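PDB 1CID: T CELL surface glycoprotein CD4 from Rattus norvegicus, which is a T-cell co-receptor that probably recognises class II MHC through its outer domains, the present fragment holding its third and fourth immunoglobulin-like domains. Local coordinates for residues 107-112 and 117-122; 130-135 and 141-146. All coordinates share one frame; numbering follows the deposited sequence.

Interaction 1. Residues 107-112 and 117-122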
ATOM      1  N   MET A 107      -5.474  -2.607   4.794  1.00 22.58           N
ATOM      2  CA  MET A 107      -6.258  -3.216   5.864  1.00 23.19           C
ATOM      3  C   MET A 107      -7.422  -2.318   6.278  1.00 23.96           C
ATOM      4  O   MET A 107      -7.179  -1.103   6.406  1.00 24.39           O
ATOM      5  CB  MET A 107      -5.432  -3.347   7.145  1.00 24.26           C
ATOM      6  CG  MET A 107      -6.075  -4.111   8.263  1.00 22.98           C
ATOM      7  SD  MET A 107      -5.036  -4.657   9.599  1.00 21.14           S
ATOM      8  CE  MET A 107      -4.067  -6.037   9.150  1.00 19.64           C
ATOM      9  N   LYS A 108      -8.520  -2.986   6.494  1.00 24.27           N
ATOM     10  CA  LYS A 108      -9.730  -2.259   6.967  1.00 27.57           C
ATOM     11  C   LYS A 108     -10.449  -3.002   8.124  1.00 27.23           C
ATOM     12  O   LYS A 108     -11.040  -4.089   7.886  1.00 25.83           O
ATOM     13  CB  LYS A 108     -10.769  -1.997   5.888  1.00 33.09           C
ATOM     14  CG  LYS A 108     -11.987  -1.067   6.359  1.00 35.83           C
ATOM     15  CD  LYS A 108     -13.209  -1.067   5.511  1.00 39.85           C
ATOM     16  CE  LYS A 108     -14.427  -0.294   5.908  1.00 44.37           C
ATOM     17  NZ  LYS A 108     -14.372   1.200   6.168  1.00 48.82           N
ATOM     18  N   VAL A 109     -10.402  -2.391   9.318  1.00 28.45           N
ATOM     19  CA  VAL A 109     -11.007  -2.960  10.530  1.00 30.08           C
ATOM     20  C   VAL A 109     -12.324  -2.195  10.787  1.00 32.01           C
ATOM     21  O   VAL A 109     -12.149  -0.979  10.886  1.00 34.06           O
ATOM     22  CB  VAL A 109     -10.272  -2.860  11.868  1.00 27.65           C
ATOM     23  CG1 VAL A 109     -10.832  -3.702  13.037  1.00 28.31           C
ATOM     24  CG2 VAL A 109      -8.813  -3.245  11.802  1.00 27.04           C
ATOM     25  N   THR A 110     -13.395  -2.938  10.901  1.00 34.43           N
ATOM     26  CA  THR A 110     -14.700  -2.449  11.222  1.00 37.41           C
ATOM     27  C   THR A 110     -15.492  -3.400  12.135  1.00 39.05           C
ATOM     28  O   THR A 110     -15.326  -4.590  12.243  1.00 37.53           O
ATOM     29  CB  THR A 110     -15.615  -2.125   9.985  1.00 37.82           C
ATOM     30  OG1 THR A 110     -15.897  -3.390   9.330  1.00 38.47           O
ATOM     31  CG2 THR A 110     -15.011  -1.051   9.080  1.00 39.59           C
ATOM     32  N   GLN A 111     -16.399  -2.765  12.817  1.00 43.15           N
ATOM     33  CA  GLN A 111     -17.443  -3.168  13.739  1.00 46.73           C
ATOM     34  C   GLN A 111     -18.736  -2.741  13.005  1.00 50.13           C
ATOM     35  O   GLN A 111     -19.225  -1.590  13.116  1.00 51.98           O
ATOM     36  CB  GLN A 111     -17.390  -2.456  15.069  1.00 45.75           C
ATOM     37  CG  GLN A 111     -18.364  -3.079  16.043  1.00 46.81           C
ATOM     38  CD  GLN A 111     -18.250  -2.644  17.466  1.00 48.58           C
ATOM     39  OE1 GLN A 111     -17.648  -1.792  18.117  1.00 50.79           O
ATOM     40  NE2 GLN A 111     -19.018  -3.428  18.218  1.00 53.09           N
ATOM     41  N   PRO A 112     -19.253  -3.668  12.207  1.00 51.73           N
ATOM     42  CA  PRO A 112     -20.431  -3.418  11.364  1.00 53.02           C
ATOM     43  C   PRO A 112     -21.810  -3.359  12.005  1.00 55.23           C
ATOM     44  O   PRO A 112     -22.837  -2.835  11.496  1.00 57.27           O
ATOM     45  CB  PRO A 112     -20.270  -4.537  10.317  1.00 52.94           C
ATOM     46  CG  PRO A 112     -19.096  -5.408  10.629  1.00 52.50           C
ATOM     47  CD  PRO A 112     -18.697  -5.028  12.045  1.00 51.70           C
ATOM     48  N   LEU A 117     -17.265  -7.741  14.111  1.00 41.43           N
ATOM     49  CA  LEU A 117     -15.945  -7.128  14.189  1.00 37.93           C
ATOM     50  C   LEU A 117     -15.270  -7.732  12.901  1.00 35.63           C
ATOM     51  O   LEU A 117     -15.338  -8.960  12.950  1.00 35.73           O
ATOM     52  CB  LEU A 117     -14.910  -7.390  15.277  1.00 34.93           C
ATOM     53  CG  LEU A 117     -13.610  -6.609  15.189  1.00 35.21           C
ATOM     54  CD1 LEU A 117     -13.793  -5.110  15.460  1.00 34.10           C
ATOM     55  CD2 LEU A 117     -12.636  -7.084  16.252  1.00 34.02           C
ATOM     56  N   THR A 118     -14.794  -6.922  11.974  1.00 32.74           N
ATOM     57  CA  THR A 118     -14.242  -7.529  10.783  1.00 29.23           C
ATOM     58  C   THR A 118     -12.855  -7.048  10.404  1.00 26.38           C
ATOM     59  O   THR A 118     -12.559  -5.887  10.734  1.00 29.42           O
ATOM     60  CB  THR A 118     -15.231  -7.401   9.584  1.00 31.83           C
ATOM     61  OG1 THR A 118     -16.562  -7.360  10.128  1.00 35.97           O
ATOM     62  CG2 THR A 118     -15.033  -8.679   8.740  1.00 34.80           C
ATOM     63  N   CYS A 119     -12.052  -7.851   9.750  1.00 20.58           N
ATOM     64  CA  CYS A 119     -10.782  -7.223   9.395  1.00 19.56           C
ATOM     65  C   CYS A 119     -10.558  -7.735   8.006  1.00 23.47           C
ATOM     66  O   CYS A 119     -10.763  -8.950   7.972  1.00 24.95           O
ATOM     67  CB  CYS A 119      -9.825  -7.648  10.402  1.00 19.65           C
ATOM     68  SG  CYS A 119      -8.158  -7.280   9.978  1.00 21.06           S
ATOM     69  N   GLU A 120     -10.334  -6.862   7.015  1.00 25.40           N
ATOM     70  CA  GLU A 120     -10.066  -7.374   5.684  1.00 26.25           C
ATOM     71  C   GLU A 120      -8.894  -6.535   5.140  1.00 26.10           C
ATOM     72  O   GLU A 120      -8.742  -5.369   5.495  1.00 24.93           O
ATOM     73  CB  GLU A 120     -10.968  -7.286   4.531  1.00 27.71           C
ATOM     74  CG  GLU A 120     -11.805  -6.045   4.576  1.00 33.69           C
ATOM     75  CD  GLU A 120     -12.955  -6.208   3.558  1.00 37.85           C
ATOM     76  OE1 GLU A 120     -12.572  -6.703   2.462  1.00 36.22           O
ATOM     77  OE2 GLU A 120     -14.061  -5.793   4.108  1.00 39.46           O
ATOM     78  N   VAL A 121      -8.179  -7.298   4.334  1.00 26.06           N
ATOM     79  CA  VAL A 121      -6.963  -6.749   3.674  1.00 27.75           C
ATOM     80  C   VAL A 121      -7.039  -6.911   2.155  1.00 29.03           C
ATOM     81  O   VAL A 121      -7.708  -7.850   1.628  1.00 32.52           O
ATOM     82  CB  VAL A 121      -5.829  -7.497   4.391  1.00 24.20           C
ATOM     83  CG1 VAL A 121      -5.313  -8.760   3.749  1.00 24.37           C
ATOM     84  CG2 VAL A 121      -4.556  -6.702   4.560  1.00 27.95           C
ATOM     85  N   MET A 122      -6.407  -6.083   1.360  1.00 28.72           N
ATOM     86  CA  MET A 122      -6.486  -6.281  -0.097  1.00 28.52           C
ATOM     87  C   MET A 122      -5.179  -5.925  -0.767  1.00 27.95           C
ATOM     88  O   MET A 122      -4.556  -4.958  -0.310  1.00 27.72           O
ATOM     89  CB  MET A 122      -7.520  -5.414  -0.735  1.00 32.43           C
ATOM     90  CG  MET A 122      -8.235  -6.329  -1.725  1.00 37.35           C
ATOM     91  SD  MET A 122      -9.891  -5.486  -1.664  1.00 43.98           S
ATOM     92  CE  MET A 122     -10.589  -6.802  -0.588  1.00 43.78           C
TER
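Met107 and Cys119 meet on the packed face of an antiparallel pairing between 107-112 and 117-122. The SD of Met107 lies 4.1 Å from the SG of Cys119. Met107 CG stands anti to its own backbone N (chi1 -173°), which lays the thioether alongside Cys119, and the bend at the last torsion turns the methyl aside. Val121 CG2 adds a looser apolar contact with Met107 CB, at 4.3 Å. Further along, Val109 and Leu117 cross obliquely, with Val109 CG1 4.1 Å from Leu117 CD1. Four main-chain hydrogen bonds join the strands. Lys108 N gives one to Glu120 O, and Glu120 N returns one to Lys108 O (3.0 Å). Thr110 N bonds Thr118 O at 3.1 Å, and Thr118 N returns a bond to Thr110 O.

The other face is polar and partly exposed. It carries Lys108, Thr110, Thr118 and Glu120. Their side chains touch little: Thr110 OG1 stays 4.1 Å from Thr118 CB, and Lys108 leads away toward a long, weak ion pair with Glu9. Past the strand, Pro112 lies across Thr118 at about a right angle.

The packed face looks into an immunoglobulin sandwich. Cys119 is disulfide-bonded to Cys161 of strand 158-165, and Leu117 packs on Trp159. Strands 129-135 and 168-176 also meet this face, while strand 148-152 pairs with the far edge of 116-122.

Interaction 2. Residues 130-135 and 141-146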
ATOM      1  N   ARG A 130      -1.245 -14.613   7.312  1.00 40.10           N
ATOM      2  CA  ARG A 130      -2.552 -14.886   7.941  1.00 32.87           C
ATOM      3  C   ARG A 130      -3.011 -13.632   8.652  1.00 28.07           C
ATOM      4  O   ARG A 130      -2.101 -12.845   8.891  1.00 29.73           O
ATOM      5  CB  ARG A 130      -2.513 -16.096   8.816  1.00 31.51           C
ATOM      6  CG  ARG A 130      -1.174 -16.224   9.513  1.00 29.22           C
ATOM      7  CD  ARG A 130      -0.796 -17.678   9.736  1.00 29.79           C
ATOM      8  NE  ARG A 130      -1.893 -18.382  10.332  1.00 28.82           N
ATOM      9  CZ  ARG A 130      -2.452 -19.545  10.170  1.00 32.41           C
ATOM     10  NH1 ARG A 130      -1.867 -20.323   9.297  1.00 33.74           N
ATOM     11  NH2 ARG A 130      -3.574 -20.045  10.745  1.00 37.13           N
ATOM     12  N   LEU A 131      -4.277 -13.558   8.863  1.00 22.86           N
ATOM     13  CA  LEU A 131      -4.904 -12.428   9.534  1.00 20.89           C
ATOM     14  C   LEU A 131      -5.314 -12.912  10.949  1.00 20.90           C
ATOM     15  O   LEU A 131      -5.706 -14.077  11.171  1.00 20.83           O
ATOM     16  CB  LEU A 131      -6.096 -12.052   8.702  1.00 20.71           C
ATOM     17  CG  LEU A 131      -6.230 -10.867   7.757  1.00 17.50           C
ATOM     18  CD1 LEU A 131      -7.703 -10.665   7.440  1.00 17.36           C
ATOM     19  CD2 LEU A 131      -5.590  -9.620   8.334  1.00 12.28           C
ATOM     20  N   ILE A 132      -5.170 -11.965  11.838  1.00 18.51           N
ATOM     21  CA  ILE A 132      -5.362 -12.223  13.249  1.00 17.97           C
ATOM     22  C   ILE A 132      -6.119 -11.103  13.916  1.00 18.29           C
ATOM     23  O   ILE A 132      -5.686  -9.954  13.813  1.00 19.01           O
ATOM     24  CB  ILE A 132      -3.879 -12.329  13.776  1.00 17.23           C
ATOM     25  CG1 ILE A 132      -3.112 -13.527  13.137  1.00 14.13           C
ATOM     26  CG2 ILE A 132      -3.744 -12.386  15.304  1.00 16.21           C
ATOM     27  CD1 ILE A 132      -1.594 -13.084  13.237  1.00 15.47           C
ATOM     28  N   LEU A 133      -7.158 -11.446  14.618  1.00 18.83           N
ATOM     29  CA  LEU A 133      -7.999 -10.546  15.425  1.00 18.36           C
ATOM     30  C   LEU A 133      -7.694 -11.010  16.862  1.00 21.17           C
ATOM     31  O   LEU A 133      -7.822 -12.183  17.160  1.00 22.26           O
ATOM     32  CB  LEU A 133      -9.448 -10.592  14.985  1.00 11.24           C
ATOM     33  CG  LEU A 133     -10.005  -9.462  14.136  1.00  7.92           C
ATOM     34  CD1 LEU A 133     -11.406  -9.753  13.826  1.00  7.28           C
ATOM     35  CD2 LEU A 133      -9.886  -8.131  14.856  1.00  3.31           C
ATOM     36  N   LYS A 134      -7.175 -10.228  17.742  1.00 23.02           N
ATOM     37  CA  LYS A 134      -6.741 -10.330  19.084  1.00 24.11           C
ATOM     38  C   LYS A 134      -7.349  -9.211  19.943  1.00 29.09           C
ATOM     39  O   LYS A 134      -7.836  -8.194  19.426  1.00 31.25           O
ATOM     40  CB  LYS A 134      -5.335  -9.836  19.165  1.00 21.22           C
ATOM     41  CG  LYS A 134      -4.189 -10.787  19.391  1.00 16.80           C
ATOM     42  CD  LYS A 134      -3.402  -9.704  20.120  1.00 15.51           C
ATOM     43  CE  LYS A 134      -1.985  -9.901  19.863  1.00 22.19           C
ATOM     44  NZ  LYS A 134      -1.305 -11.235  19.857  1.00 23.96           N
ATOM     45  N   GLN A 135      -7.247  -9.424  21.249  1.00 32.90           N
ATOM     46  CA  GLN A 135      -7.800  -8.367  22.157  1.00 34.64           C
ATOM     47  C   GLN A 135      -6.588  -7.480  22.385  1.00 34.45           C
ATOM     48  O   GLN A 135      -5.533  -8.137  22.430  1.00 32.51           O
ATOM     49  CB  GLN A 135      -8.403  -8.918  23.427  1.00 36.54           C
ATOM     50  CG  GLN A 135      -9.844  -8.486  23.634  1.00 39.94           C
ATOM     51  CD  GLN A 135     -10.608  -9.570  24.325  1.00 42.30           C
ATOM     52  OE1 GLN A 135     -10.213 -10.747  24.272  1.00 45.77           O
ATOM     53  NE2 GLN A 135     -11.669  -9.097  24.961  1.00 45.02           N
ATOM     54  N   ARG A 141      -7.291 -14.459  19.063  1.00 32.20           N
ATOM     55  CA  ARG A 141      -8.627 -15.146  19.176  1.00 30.38           C
ATOM     56  C   ARG A 141      -8.855 -15.930  17.910  1.00 28.14           C
ATOM     57  O   ARG A 141      -8.916 -17.152  17.983  1.00 31.81           O
ATOM     58  CB  ARG A 141      -9.653 -14.105  19.474  1.00 32.91           C
ATOM     59  CG  ARG A 141     -11.099 -14.502  19.608  1.00 36.42           C
ATOM     60  CD  ARG A 141     -11.258 -15.160  20.936  1.00 39.80           C
ATOM     61  NE  ARG A 141     -11.009 -14.240  22.065  1.00 40.86           N
ATOM     62  CZ  ARG A 141     -12.120 -13.686  22.620  1.00 41.96           C
ATOM     63  NH1 ARG A 141     -13.368 -13.945  22.162  1.00 39.77           N
ATOM     64  NH2 ARG A 141     -11.916 -12.825  23.625  1.00 41.06           N
ATOM     65  N   VAL A 142      -8.862 -15.386  16.740  1.00 27.31           N
ATOM     66  CA  VAL A 142      -8.941 -15.911  15.384  1.00 26.02           C
ATOM     67  C   VAL A 142      -7.594 -15.764  14.681  1.00 24.07           C
ATOM     68  O   VAL A 142      -7.057 -14.675  14.886  1.00 23.13           O
ATOM     69  CB  VAL A 142      -9.925 -15.057  14.571  1.00 27.29           C
ATOM     70  CG1 VAL A 142     -10.012 -15.368  13.071  1.00 27.92           C
ATOM     71  CG2 VAL A 142     -11.310 -15.100  15.206  1.00 28.20           C
ATOM     72  N   SER A 143      -7.116 -16.685  13.927  1.00 24.46           N
ATOM     73  CA  SER A 143      -5.847 -16.570  13.177  1.00 25.71           C
ATOM     74  C   SER A 143      -6.228 -17.435  11.984  1.00 29.10           C
ATOM     75  O   SER A 143      -6.105 -18.633  11.992  1.00 29.89           O
ATOM     76  CB  SER A 143      -4.639 -17.083  13.750  1.00 23.49           C
ATOM     77  OG  SER A 143      -3.409 -17.390  13.227  1.00 25.01           O
ATOM     78  N   ARG A 144      -6.802 -16.787  11.013  1.00 35.25           N
ATOM     79  CA  ARG A 144      -7.243 -17.525   9.787  1.00 39.79           C
ATOM     80  C   ARG A 144      -6.263 -17.131   8.681  1.00 40.69           C
ATOM     81  O   ARG A 144      -5.658 -16.030   8.662  1.00 40.84           O
ATOM     82  CB  ARG A 144      -8.725 -17.315   9.437  1.00 43.55           C
ATOM     83  CG  ARG A 144      -9.650 -18.386   9.969  1.00 53.07           C
ATOM     84  CD  ARG A 144     -10.782 -18.078  10.872  1.00 60.11           C
ATOM     85  NE  ARG A 144     -11.797 -17.289  10.216  1.00 69.02           N
ATOM     86  CZ  ARG A 144     -12.973 -16.738  10.543  1.00 72.74           C
ATOM     87  NH1 ARG A 144     -13.460 -16.885  11.785  1.00 74.70           N
ATOM     88  NH2 ARG A 144     -13.752 -16.025   9.684  1.00 74.96           N
ATOM     89  N   GLN A 145      -6.134 -18.078   7.792  1.00 42.08           N
ATOM     90  CA  GLN A 145      -5.233 -17.835   6.636  1.00 44.38           C
ATOM     91  C   GLN A 145      -5.979 -17.508   5.339  1.00 44.33           C
ATOM     92  O   GLN A 145      -5.929 -18.122   4.259  1.00 46.72           O
ATOM     93  CB  GLN A 145      -4.442 -19.107   6.665  1.00 47.17           C
ATOM     94  CG  GLN A 145      -3.205 -19.054   5.815  1.00 49.72           C
ATOM     95  CD  GLN A 145      -2.561 -20.434   5.979  1.00 51.94           C
ATOM     96  OE1 GLN A 145      -1.422 -20.410   6.448  1.00 51.90           O
ATOM     97  NE2 GLN A 145      -3.238 -21.544   5.635  1.00 53.86           N
ATOM     98  N   GLU A 146      -6.713 -16.439   5.435  1.00 42.87           N
ATOM     99  CA  GLU A 146      -7.583 -15.767   4.542  1.00 42.55           C
ATOM    100  C   GLU A 146      -7.368 -14.257   4.550  1.00 41.44           C
ATOM    101  O   GLU A 146      -6.412 -13.714   5.139  1.00 40.62           O
ATOM    102  CB  GLU A 146      -9.011 -16.036   4.911  1.00 48.68           C
ATOM    103  CG  GLU A 146      -9.517 -17.457   4.982  1.00 59.92           C
ATOM    104  CD  GLU A 146     -10.798 -17.514   5.799  1.00 68.56           C
ATOM    105  OE1 GLU A 146     -10.852 -17.319   7.034  1.00 73.12           O
ATOM    106  OE2 GLU A 146     -11.849 -17.745   5.125  1.00 72.68           O
TER
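Leu131 and Arg144 exchange main-chain hydrogen bonds, Leu131 N to Arg144 O at 2.8 Å and Arg144 N to Leu131 O at 2.9 Å. Leu133 N also bonds Val142 O. At the hairpin end, Leu133 O takes Arg141 N at 3.0 Å and, weakly, Val142 N. Arg141 and Val142 thus both face Leu133, a classic beta bulge.

The side-chain polar contacts centre on two arginines. Arg130 has CG between its backbone N and carbonyl carbon (chi1 35°), and further bends carry the guanidinium across the neighbouring strand. Arg130 NH2 bonds Ser143 O at 3.2 Å from above the carbonyl plane. Its NE makes a weak bond to Ser143 OG. Gln145 CB sits over one guanidinium face, and Gln145 OE1 is 2.9 Å from Arg130 NH1. Replacing Arg130 with an alanine would probably leave Ser143 OG and O without this donor and Gln145 free to turn. Arg141 reaches Gln135 OE1 weakly through NH2 (2.8 Å), and the same nitrogen has a salt bridge to Glu155.

Apolar contact is slight. Ile132 CG1 touches Ser143 CB at 3.9 Å. The buried Leu131 and Leu133 face the sandwich interior, where Leu131 meets Ile149 and Cys161.

The strand pairing therefore rests on backbone bonds, with arginine contacts at both ends. The Arg130 NE and Arg141-Gln135 bonds are weak, and both arginines lie at the surface, where solvent probably competes.

From the N terminus the chain runs through the third domain and enters the fourth along strand 97-110. Interaction 1 closes the first short loop there, a hairpin with strand 116-122. The chain then crosses to the other sheet as strand 129-135. Interaction 2 closes a second hairpin with strand 140-144, at that sheet's edge. The two loops follow in series and neither encloses the other. Their centres are about 11 Å apart, and they meet across the sandwich core. Leu117 packs on Leu133, and Met107 and Cys119 pack on Leu131. Together the hairpins supply strands to both facing sheets of one immunoglobulin domain, the Met107 end of interaction 1 lying near the preceding domain.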